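Local coordinates for Serine/threonine-protein kinase/endoribonuclease IRE1 (Saccharomyces cerevisiae, PDB 2BE1) that senses unfolded proteins in the endoplasmic reticulum through this lumenal domain, which leads to activation of its kinase and of the endoribonuclease that splices HAC1 mRNA, at residues A[19-32]-A[236-250]. Numbering follows the deposited sequence.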
loop_
_atom_site.group_PDB
_atom_site.type_symbol
_atom_site.label_atom_id
_atom_site.label_comp_id
_atom_site.label_asym_id
_atom_site.label_seq_id
_atom_site.Cartn_x
_atom_site.Cartn_y
_atom_site.Cartn_z
ATOM N N GLU A 19 3.840 -9.254 -21.202
ATOM C CA GLU A 19 5.253 -9.292 -20.774
ATOM C C GLU A 19 5.759 -7.998 -20.119
ATOM O O GLU A 19 6.860 -7.953 -19.584
ATOM C CB GLU A 19 6.124 -9.707 -21.906
ATOM C CG GLU A 19 5.628 -10.992 -22.364
ATOM C CD GLU A 19 6.248 -12.157 -21.633
ATOM O OE1 GLU A 19 7.441 -12.013 -21.300
ATOM O OE2 GLU A 19 5.579 -13.217 -21.435
ATOM N N GLY A 20 4.939 -6.956 -20.134
ATOM C CA GLY A 20 5.299 -5.744 -19.430
ATOM C C GLY A 20 5.977 -4.694 -20.298
ATOM O O GLY A 20 6.572 -3.743 -19.793
ATOM N N GLY A 21 5.904 -4.859 -21.598
ATOM C CA GLY A 21 6.287 -3.787 -22.466
ATOM C C GLY A 21 5.168 -2.805 -22.808
ATOM O O GLY A 21 3.950 -3.015 -22.579
ATOM N N LEU A 22 5.613 -1.719 -23.413
ATOM C CA LEU A 22 4.750 -0.633 -23.709
ATOM C C LEU A 22 4.941 -0.303 -25.160
ATOM O O LEU A 22 6.054 -0.292 -25.682
ATOM C CB LEU A 22 5.173 0.546 -22.862
ATOM C CG LEU A 22 4.066 1.522 -22.487
ATOM C CD1 LEU A 22 2.817 0.798 -22.049
ATOM C CD2 LEU A 22 4.561 2.397 -21.363
ATOM N N HIS A 23 3.840 -0.053 -25.836
ATOM C CA HIS A 23 3.955 0.422 -27.184
ATOM C C HIS A 23 2.969 1.565 -27.435
ATOM O O HIS A 23 1.958 1.716 -26.716
ATOM C CB HIS A 23 3.734 -0.718 -28.137
ATOM C CG HIS A 23 4.151 -2.042 -27.586
ATOM N ND1 HIS A 23 4.933 -2.926 -28.288
ATOM C CD2 HIS A 23 3.873 -2.641 -26.406
ATOM C CE1 HIS A 23 5.130 -4.006 -27.552
ATOM N NE2 HIS A 23 4.507 -3.853 -26.398
ATOM N N ALA A 24 3.315 2.405 -28.408
ATOM C CA ALA A 24 2.391 3.404 -28.950
ATOM C C ALA A 24 1.969 2.915 -30.308
ATOM O O ALA A 24 2.805 2.843 -31.229
ATOM C CB ALA A 24 3.050 4.724 -29.107
ATOM N N VAL A 25 0.689 2.537 -30.405
ATOM C CA VAL A 25 0.083 2.095 -31.673
ATOM C C VAL A 25 -0.760 3.246 -32.263
ATOM O O VAL A 25 -1.396 4.002 -31.502
ATOM C CB VAL A 25 -0.701 0.731 -31.560
ATOM C CG1 VAL A 25 -1.458 0.679 -30.322
ATOM C CG2 VAL A 25 -1.657 0.599 -32.687
ATOM N N ASP A 26 -0.714 3.377 -33.598
ATOM C CA ASP A 26 -1.456 4.401 -34.319
ATOM C C ASP A 26 -2.892 3.999 -34.489
ATOM O O ASP A 26 -3.214 3.157 -35.309
ATOM C CB ASP A 26 -0.838 4.648 -35.697
ATOM C CG ASP A 26 -1.672 5.587 -36.574
ATOM O OD1 ASP A 26 -1.330 5.730 -37.748
ATOM O OD2 ASP A 26 -2.666 6.180 -36.124
ATOM N N ARG A 27 -3.744 4.658 -33.733
ATOM C CA ARG A 27 -5.191 4.530 -33.807
ATOM C C ARG A 27 -5.825 4.399 -35.199
ATOM O O ARG A 27 -6.968 3.959 -35.337
ATOM C CB ARG A 27 -5.794 5.763 -33.139
ATOM C CG ARG A 27 -7.126 5.511 -32.525
ATOM C CD ARG A 27 -7.748 6.738 -31.972
ATOM N NE ARG A 27 -9.025 6.411 -31.352
ATOM C CZ ARG A 27 -9.157 6.168 -30.039
ATOM N NH1 ARG A 27 -8.072 6.210 -29.245
ATOM N NH2 ARG A 27 -10.367 5.893 -29.482
ATOM N N ARG A 28 -5.122 4.782 -36.243
ATOM C CA ARG A 28 -5.813 4.801 -37.511
ATOM C C ARG A 28 -5.695 3.559 -38.313
ATOM O O ARG A 28 -6.482 3.339 -39.212
ATOM C CB ARG A 28 -5.468 6.002 -38.345
ATOM C CG ARG A 28 -6.441 7.173 -38.080
ATOM C CD ARG A 28 -5.713 8.480 -38.332
ATOM N NE ARG A 28 -4.290 8.295 -38.043
ATOM C CZ ARG A 28 -3.294 9.015 -38.550
ATOM N NH1 ARG A 28 -2.058 8.690 -38.195
ATOM N NH2 ARG A 28 -3.513 10.033 -39.393
ATOM N N ASN A 29 -4.729 2.730 -37.961
ATOM C CA ASN A 29 -4.472 1.550 -38.725
ATOM C C ASN A 29 -3.939 0.416 -37.872
ATOM O O ASN A 29 -3.843 -0.712 -38.337
ATOM C CB ASN A 29 -3.449 1.916 -39.754
ATOM C CG ASN A 29 -2.319 2.661 -39.166
ATOM O OD1 ASN A 29 -2.026 2.546 -37.986
ATOM N ND2 ASN A 29 -1.654 3.424 -39.980
ATOM N N GLY A 30 -3.568 0.709 -36.624
ATOM C CA GLY A 30 -2.933 -0.299 -35.746
ATOM C C GLY A 30 -1.449 -0.520 -36.022
ATOM O O GLY A 30 -0.898 -1.560 -35.674
ATOM N N HIS A 31 -0.826 0.462 -36.667
ATOM C CA HIS A 31 0.594 0.522 -36.866
ATOM C C HIS A 31 1.326 0.691 -35.535
ATOM O O HIS A 31 0.933 1.506 -34.688
ATOM C CB HIS A 31 0.891 1.719 -37.761
ATOM C CG HIS A 31 0.846 1.401 -39.217
ATOM N ND1 HIS A 31 -0.068 0.519 -39.763
ATOM C CD2 HIS A 31 1.609 1.834 -40.252
ATOM C CE1 HIS A 31 0.135 0.410 -41.068
ATOM N NE2 HIS A 31 1.154 1.188 -41.387
ATOM N N ILE A 32 2.416 -0.054 -35.382
ATOM C CA ILE A 32 3.205 -0.012 -34.162
ATOM C C ILE A 32 4.248 1.119 -34.220
ATOM O O ILE A 32 5.390 0.921 -34.594
ATOM C CB ILE A 32 3.776 -1.426 -33.814
ATOM C CG1 ILE A 32 2.625 -2.320 -33.404
ATOM C CG2 ILE A 32 4.763 -1.380 -32.684
ATOM C CD1 ILE A 32 2.961 -3.726 -33.232
ATOM N N TRP A 236 -9.546 -2.439 -38.520
ATOM C CA TRP A 236 -8.159 -2.795 -38.720
ATOM C C TRP A 236 -7.716 -3.876 -37.758
ATOM O O TRP A 236 -8.312 -4.064 -36.720
ATOM C CB TRP A 236 -7.225 -1.570 -38.802
ATOM C CG TRP A 236 -7.164 -0.678 -37.624
ATOM C CD1 TRP A 236 -7.548 0.628 -37.554
ATOM C CD2 TRP A 236 -6.639 -0.992 -36.342
ATOM N NE1 TRP A 236 -7.328 1.148 -36.297
ATOM C CE2 TRP A 236 -6.765 0.169 -35.537
ATOM C CE3 TRP A 236 -6.069 -2.151 -35.783
ATOM C CZ2 TRP A 236 -6.362 0.200 -34.219
ATOM C CZ3 TRP A 236 -5.664 -2.121 -34.442
ATOM C CH2 TRP A 236 -5.822 -0.948 -33.677
ATOM N N VAL A 237 -6.701 -4.637 -38.139
ATOM C CA VAL A 237 -6.017 -5.521 -37.190
ATOM C C VAL A 237 -4.516 -5.134 -37.081
ATOM O O VAL A 237 -3.840 -4.880 -38.061
ATOM C CB VAL A 237 -6.242 -7.005 -37.565
ATOM C CG1 VAL A 237 -5.617 -7.910 -36.562
ATOM C CG2 VAL A 237 -7.691 -7.281 -37.629
ATOM N N SER A 238 -3.991 -5.076 -35.875
ATOM C CA SER A 238 -2.615 -4.639 -35.689
ATOM C C SER A 238 -1.629 -5.754 -36.021
ATOM O O SER A 238 -2.027 -6.927 -36.113
ATOM C CB SER A 238 -2.435 -4.355 -34.235
ATOM O OG SER A 238 -2.334 -5.617 -33.557
ATOM N N PRO A 239 -0.328 -5.424 -36.103
ATOM C CA PRO A 239 0.653 -6.477 -36.254
ATOM C C PRO A 239 0.862 -7.197 -34.908
ATOM O O PRO A 239 0.103 -6.924 -33.952
ATOM C CB PRO A 239 1.917 -5.733 -36.700
ATOM C CG PRO A 239 1.683 -4.328 -36.540
ATOM C CD PRO A 239 0.308 -4.111 -35.988
ATOM N N THR A 240 1.846 -8.100 -34.810
ATOM C CA THR A 240 1.985 -8.806 -33.559
ATOM C C THR A 240 2.766 -8.084 -32.498
ATOM O O THR A 240 3.771 -7.401 -32.791
ATOM C CB THR A 240 2.576 -10.132 -33.703
ATOM O OG1 THR A 240 1.552 -10.940 -34.192
ATOM C CG2 THR A 240 2.856 -10.707 -32.322
ATOM N N PHE A 241 2.328 -8.239 -31.256
ATOM C CA PHE A 241 3.092 -7.683 -30.176
ATOM C C PHE A 241 3.820 -8.841 -29.485
ATOM O O PHE A 241 3.345 -10.040 -29.543
ATOM C CB PHE A 241 2.163 -6.990 -29.216
ATOM C CG PHE A 241 1.470 -5.809 -29.804
ATOM C CD1 PHE A 241 0.212 -5.944 -30.405
ATOM C CD2 PHE A 241 2.060 -4.528 -29.709
ATOM C CE1 PHE A 241 -0.454 -4.826 -30.892
ATOM C CE2 PHE A 241 1.406 -3.387 -30.187
ATOM C CZ PHE A 241 0.148 -3.518 -30.784
ATOM N N PRO A 242 4.978 -8.519 -28.851
ATOM C CA PRO A 242 5.753 -9.501 -28.106
ATOM C C PRO A 242 4.949 -10.290 -27.071
ATOM O O PRO A 242 5.425 -11.295 -26.595
ATOM C CB PRO A 242 6.821 -8.653 -27.442
ATOM C CG PRO A 242 6.283 -7.293 -27.528
ATOM C CD PRO A 242 5.656 -7.229 -28.831
ATOM N N GLY A 243 3.752 -9.856 -26.729
ATOM C CA GLY A 243 2.941 -10.634 -25.807
ATOM C C GLY A 243 1.493 -10.186 -25.927
ATOM O O GLY A 243 1.197 -9.099 -26.568
ATOM N N ILE A 244 0.566 -10.986 -25.353
ATOM C CA ILE A 244 -0.828 -10.599 -25.532
ATOM C C ILE A 244 -1.157 -9.242 -24.851
ATOM O O ILE A 244 -0.613 -8.914 -23.792
ATOM C CB ILE A 244 -1.833 -11.694 -25.363
ATOM C CG1 ILE A 244 -2.958 -11.152 -24.582
ATOM C CG2 ILE A 244 -1.325 -12.980 -24.730
ATOM C CD1 ILE A 244 -4.152 -12.054 -24.796
ATOM N N ILE A 245 -1.934 -8.393 -25.529
ATOM C CA ILE A 245 -2.140 -7.029 -25.029
ATOM C C ILE A 245 -3.267 -6.928 -24.066
ATOM O O ILE A 245 -4.429 -7.226 -24.395
ATOM C CB ILE A 245 -2.293 -6.018 -26.093
ATOM C CG1 ILE A 245 -0.899 -5.559 -26.343
ATOM C CG2 ILE A 245 -3.063 -4.788 -25.598
ATOM C CD1 ILE A 245 -0.780 -5.160 -27.677
ATOM N N VAL A 246 -2.912 -6.455 -22.880
ATOM C CA VAL A 246 -3.771 -6.564 -21.742
ATOM C C VAL A 246 -4.039 -5.172 -21.116
ATOM O O VAL A 246 -4.977 -5.027 -20.313
ATOM C CB VAL A 246 -3.152 -7.530 -20.748
ATOM C CG1 VAL A 246 -1.743 -7.063 -20.311
ATOM C CG2 VAL A 246 -3.998 -7.591 -19.584
ATOM N N GLY A 247 -3.241 -4.160 -21.495
ATOM C CA GLY A 247 -3.517 -2.761 -21.116
ATOM C C GLY A 247 -3.698 -1.799 -22.291
ATOM O O GLY A 247 -2.930 -1.864 -23.298
ATOM N N LEU A 248 -4.693 -0.896 -22.188
ATOM C CA LEU A 248 -4.990 -0.033 -23.366
ATOM C C LEU A 248 -5.349 1.472 -23.128
ATOM O O LEU A 248 -6.396 1.777 -22.509
ATOM C CB LEU A 248 -6.068 -0.733 -24.194
ATOM C CG LEU A 248 -5.965 -0.326 -25.649
ATOM C CD1 LEU A 248 -4.542 -0.484 -26.025
ATOM C CD2 LEU A 248 -6.820 -1.202 -26.565
ATOM N N PHE A 249 -4.543 2.435 -23.593
ATOM C CA PHE A 249 -4.944 3.851 -23.259
ATOM C C PHE A 249 -5.211 4.763 -24.421
ATOM O O PHE A 249 -4.458 4.763 -25.406
ATOM C CB PHE A 249 -3.943 4.542 -22.385
ATOM C CG PHE A 249 -3.709 3.860 -21.085
ATOM C CD1 PHE A 249 -2.576 3.048 -20.878
ATOM C CD2 PHE A 249 -4.598 4.040 -20.034
ATOM C CE1 PHE A 249 -2.339 2.431 -19.616
ATOM C CE2 PHE A 249 -4.380 3.426 -18.774
ATOM C CZ PHE A 249 -3.253 2.600 -18.571
ATOM N N ASP A 250 -6.299 5.533 -24.296
ATOM C CA ASP A 250 -6.622 6.653 -25.215
ATOM C C ASP A 250 -5.714 7.801 -24.822
ATOM O O ASP A 250 -5.362 7.909 -23.658
ATOM C CB ASP A 250 -8.106 7.037 -25.135
ATOM C CG ASP A 250 -8.970 6.243 -26.126
ATOM O OD1 ASP A 250 -8.392 5.551 -26.983
ATOM O OD2 ASP A 250 -10.228 6.287 -26.100
#
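The indole of Trp236 lies flat against the backbone of the turn at Asn29 and Gly30. Gly30 CA sits 3.4 Å from the centroid of the six-membered ring of Trp236, almost straight above the face, in a CH-pi contact. A CB on Gly30 would probably point into the indole, and its positive phi also suits glycine. At the rim of the indole, NE1 donates to Arg27 O (3.0 Å), reaching that oxygen from above the carbonyl plane. With chi1 at 61°, Trp236 CG stands between its own backbone N and carbonyl carbon, which brings the ring over the turn. Shortening Trp236 to an alanine removes the indole, and Arg27 O would probably lose this donor and Gly30 CA its aromatic cover.

Phe241 turns its CD2 edge toward one face of the His23 imidazole, a T-shaped pair with planes at 87°, while Pro242 CG meets the imidazole edge at CE1 (3.5 Å). Ile32 CD1 covers one face of the Phe241 ring and Ile245 CD1 the other; the same Ile32 methyl also touches Pro239 CG (3.6 Å).

The turn joins strands 22-26 and 31-36, a beta hairpin at one side of a five-stranded antiparallel sheet that also contains strand 245-254. Trp236, at the end of strand 234-237 in a separate three-stranded sheet, packs on this hairpin turn.

The extended Arg27 side chain places NH1 beside Asp250 OD1 in a salt bridge, its guanidinium plane turned 49° from the carboxylate; Arg27 NE has a second acidic partner in Asp212. Within the turn, Asp26 OD2 accepts from Arg28 N (2.8 Å) in an Asx turn, and Asn29 OD1 does likewise from His31 N (2.7 Å). His23 is oriented by Ser35 at ND1 and Asp17 at NE2.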